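Local coordinates for taurine:2-oxoglutarate aminotransferase (Bifidobacterium kashiwanohense PV20-2, PDB 6JIX), which transfers the amino group of taurine to 2-oxoglutarate, forming glutamate, with pyridoxal 5'-phosphate as cofactor, at the interface of chains A and B. Sequence-based numbering; all coordinates share one arbitrary frame. Chains: chain A/B, taurine:2-oxoglutarate aminotransferase.

Both contacts set helix 89-102 of one subunit against N-terminal parts of the other; strand 86-87 joins it in contact 1 and helix 318-333 in contact 2. Contact 1 uses the start of that helix in chain A, with helix 8-18 and strand 31-37 of chain B. In contact 2 the roles are exchanged, the first residues of chain A, 3-6, lying on helices 89-102 and 318-333 of chain B. The centres of their C-alpha atoms are about 36 Å apart. Each has a twin by two-fold symmetry, so each subunit's N-terminal region packs on its partner.

Contact 1: the interface of chains A and B. Residues chain A 87-89, 92; chain B 11-12, 15, 31-33.
An intermolecular beta bridge of the class-III aminotransferase dimer pairs A:Ala87, from the short strand 86-87, in parallel with B:Pro32 of strand 31-37, while helix 8-18 of chain B packs against the same segment and the start of helix 89-102. Both backbone polar groups of A:Ala87 are used: its N donates to the carbonyl O of B:Lys31 at 3.0 Å, and its O accepts from B:Ile33 N at 3.1 Å, a nearly straight bond with 173° at the hydrogen. B:Pro32, which has no N-H to give, sits between these two partners. A water prolongs the pairing by one step, linking A:Glu89 N at the first turn of its helix to B:Ile33 O. The methyl CB of A:Ala87 points away from the bridge toward helix 8-18, where it lies 3.5 Å from B:His15 CB and also meets B:Val11 CG1 and the backbone of B:Ala12. The imidazole of B:His15 extends alongside A:Ala87, with the backbone N of the alanine over the rim of one ring face. B:Val11 divides its two methyls between neighbours: CG1, anti to the backbone N (chi1 156°), rests against A:Ala87 and A:Ser88, and CG2 touches A:Glu89 CA at 3.7 Å. The side chain of A:Glu89 crosses that of B:Val11 at about a right angle, its CB and CG resting on CG2. A:Ser92, one turn further along its helix, turns OG to the side of its own backbone N (chi1 -81°) and gives its hydroxyl hydrogen to B:Val11 O at 2.6 Å, in the carbonyl plane and on a lone pair. The same OG lies 3.1 Å from B:His15 N, whose N-H also faces B:Val11 O within the helix and may be shared between the two oxygens; the hydroxyl sits beside that helical pair.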
# COMPACT_ATOMS: atom_id res chain seq x y z
N ALA A 87 14.12 15.29 2.13
CA ALA A 87 13.75 15.27 3.54
C ALA A 87 12.59 16.22 3.76
O ALA A 87 12.48 17.24 3.09
CB ALA A 87 14.94 15.67 4.41
N SER A 88 11.70 15.87 4.68
CA SER A 88 10.62 16.76 5.08
C SER A 88 10.50 16.73 6.59
O SER A 88 10.76 15.70 7.23
CB SER A 88 9.30 16.37 4.43
OG SER A 88 8.82 15.15 4.96
N GLU A 89 10.04 17.85 7.16
CA GLU A 89 9.98 17.94 8.61
C GLU A 89 9.19 16.78 9.22
O GLU A 89 9.73 16.03 10.04
CB GLU A 89 9.40 19.28 9.05
CG GLU A 89 9.74 19.58 10.51
CD GLU A 89 8.80 20.57 11.16
OE1 GLU A 89 9.27 21.47 11.88
OE2 GLU A 89 7.57 20.43 10.95
N SER A 92 11.14 13.38 8.97
CA SER A 92 12.29 13.29 9.85
C SER A 92 11.86 13.18 11.31
O SER A 92 12.38 12.37 12.08
CB SER A 92 13.20 14.49 9.65
OG SER A 92 14.03 14.31 8.51
N VAL B 11 16.26 19.07 9.64
CA VAL B 11 15.37 18.21 8.89
C VAL B 11 16.18 17.26 8.02
O VAL B 11 15.95 16.05 8.00
CB VAL B 11 14.40 19.06 8.05
CG1 VAL B 11 13.90 18.27 6.86
CG2 VAL B 11 13.24 19.56 8.92
N ALA B 12 17.19 17.79 7.32
CA ALA B 12 18.04 16.93 6.50
C ALA B 12 18.95 16.10 7.37
O ALA B 12 19.31 14.97 6.99
CB ALA B 12 18.85 17.76 5.51
N HIS B 15 16.93 13.14 8.75
CA HIS B 15 16.65 12.24 7.62
C HIS B 15 17.85 11.35 7.32
O HIS B 15 17.72 10.13 7.19
CB HIS B 15 16.27 13.07 6.39
CG HIS B 15 15.94 12.25 5.18
ND1 HIS B 15 16.91 11.73 4.35
CD2 HIS B 15 14.75 11.90 4.63
CE1 HIS B 15 16.33 11.07 3.35
NE2 HIS B 15 15.02 11.15 3.51
N LYS B 31 18.45 16.87 0.21
CA LYS B 31 17.88 18.20 0.13
C LYS B 31 16.65 18.30 1.03
O LYS B 31 15.74 17.47 0.91
CB LYS B 31 17.54 18.53 -1.31
CG LYS B 31 17.44 19.98 -1.64
CD LYS B 31 17.43 20.16 -3.14
CE LYS B 31 18.85 20.23 -3.68
NZ LYS B 31 19.57 21.43 -3.13
N PRO B 32 16.61 19.23 1.97
CA PRO B 32 15.38 19.42 2.76
C PRO B 32 14.43 20.41 2.12
O PRO B 32 14.80 21.55 1.84
CB PRO B 32 15.92 19.95 4.09
CG PRO B 32 17.20 20.61 3.75
CD PRO B 32 17.74 20.02 2.50
N ILE B 33 13.18 20.00 1.89
CA ILE B 33 12.19 20.82 1.20
C ILE B 33 11.21 21.36 2.22
O ILE B 33 10.66 20.61 3.04
CB ILE B 33 11.46 20.04 0.09
CG1 ILE B 33 12.46 19.40 -0.86
CG2 ILE B 33 10.56 20.97 -0.69
CD1 ILE B 33 13.41 20.38 -1.48
O HOH W 1 9.36 20.18 5.56

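Contact 2: the interface of chains A and B. Residues chain A 3-6; chain B 93, 325, 329.
The N-terminal loop of chain A, just ahead of helix 8-18, lies across two helices of chain B, 89-102 and 318-333. B:Arg93 rises from the first of these into the loop and meets it through its whole outer half. Its NH2 donates to the backbone carbonyl O of A:Glu4 at 3.1 Å, with 155° at the hydrogen; the donor stands well above the carbonyl plane, 47° out of it, and the oxygen is itself tilted from the guanidinium plane. The flat guanidinium is flanked by apolar groups on opposite faces: A:Leu6 CD1 lies over the rim of one and A:Met3 CB over the rim of the other. A:Leu6 also brings its branch point CG to 3.5 Å from B:Arg93 NH2, the two side chains crossing at a slant. A bend at chi3 (-75°) turns the arginine's outer part toward the loop. A:Met3 runs past it in the opposite direction, placing its sulphur SD 3.5 Å from B:Arg93 CD and its methyl CE near NE. Bent at chi2 and chi3, the methionine ends between the arginine and helix 318-333. There CE touches B:Val325 CG1 at 3.7 Å, and the amide of B:Asn329 comes tip to tip with the thioether, its ND2 making a weak hydrogen bond to SD at 3.2 Å. An alanine in place of B:Arg93 would probably leave the A:Glu4 carbonyl without this donor and open a gap between A:Met3 and A:Leu6, allowing the loop to move. The guanidinium charge probably strengthens the bond to the A:Glu4 carbonyl. The site sits at the periphery of the dimer, where the first modelled residues of one subunit reach over the outer helices of the other.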
# COMPACT_ATOMS: atom_id res chain seq x y z
N MET A 3 -20.36 19.80 -5.07
CA MET A 3 -21.64 19.28 -5.55
C MET A 3 -22.66 19.17 -4.43
O MET A 3 -22.42 19.60 -3.29
CB MET A 3 -21.47 17.91 -6.21
CG MET A 3 -20.31 17.85 -7.17
SD MET A 3 -19.27 16.43 -6.82
CE MET A 3 -18.54 16.90 -5.25
N GLU A 4 -23.80 18.59 -4.77
CA GLU A 4 -24.90 18.44 -3.83
C GLU A 4 -24.70 17.24 -2.92
O GLU A 4 -24.48 16.12 -3.40
CB GLU A 4 -26.22 18.30 -4.58
CG GLU A 4 -27.00 19.58 -4.66
CD GLU A 4 -28.48 19.35 -4.57
OE1 GLU A 4 -28.95 19.06 -3.45
OE2 GLU A 4 -29.17 19.47 -5.61
N GLU A 5 -24.76 17.47 -1.62
CA GLU A 5 -24.55 16.41 -0.65
C GLU A 5 -25.50 15.24 -0.94
O GLU A 5 -26.63 15.43 -1.40
CB GLU A 5 -24.75 16.95 0.77
CG GLU A 5 -24.19 16.07 1.88
CD GLU A 5 -25.05 16.13 3.15
OE1 GLU A 5 -25.29 15.07 3.78
OE2 GLU A 5 -25.48 17.25 3.50
N LEU A 6 -24.99 14.02 -0.75
CA LEU A 6 -25.76 12.81 -1.04
C LEU A 6 -26.55 12.35 0.18
O LEU A 6 -26.03 12.36 1.31
CB LEU A 6 -24.84 11.68 -1.48
CG LEU A 6 -24.06 11.82 -2.78
CD1 LEU A 6 -23.26 10.56 -2.97
CD2 LEU A 6 -25.01 12.04 -3.95
N ARG B 93 -19.04 8.44 -4.27
CA ARG B 93 -18.98 9.38 -5.38
C ARG B 93 -17.77 9.13 -6.27
O ARG B 93 -17.86 9.26 -7.50
CB ARG B 93 -18.98 10.82 -4.85
CG ARG B 93 -19.64 11.79 -5.79
CD ARG B 93 -19.28 13.22 -5.46
NE ARG B 93 -19.99 13.70 -4.27
CZ ARG B 93 -21.27 14.05 -4.27
NH1 ARG B 93 -21.97 13.97 -5.39
NH2 ARG B 93 -21.84 14.48 -3.15
N VAL B 325 -12.27 12.95 -5.34
CA VAL B 325 -13.41 13.66 -5.92
C VAL B 325 -13.00 15.06 -6.37
O VAL B 325 -13.35 15.51 -7.46
CB VAL B 325 -14.58 13.71 -4.93
CG1 VAL B 325 -15.70 14.56 -5.50
CG2 VAL B 325 -15.07 12.31 -4.62
N ASN B 329 -12.93 16.19 -10.32
CA ASN B 329 -13.77 17.32 -10.70
C ASN B 329 -12.93 18.44 -11.29
O ASN B 329 -13.38 19.16 -12.18
CB ASN B 329 -14.56 17.82 -9.50
CG ASN B 329 -15.90 17.15 -9.39
OD1 ASN B 329 -16.50 16.79 -10.39
ND2 ASN B 329 -16.39 16.98 -8.17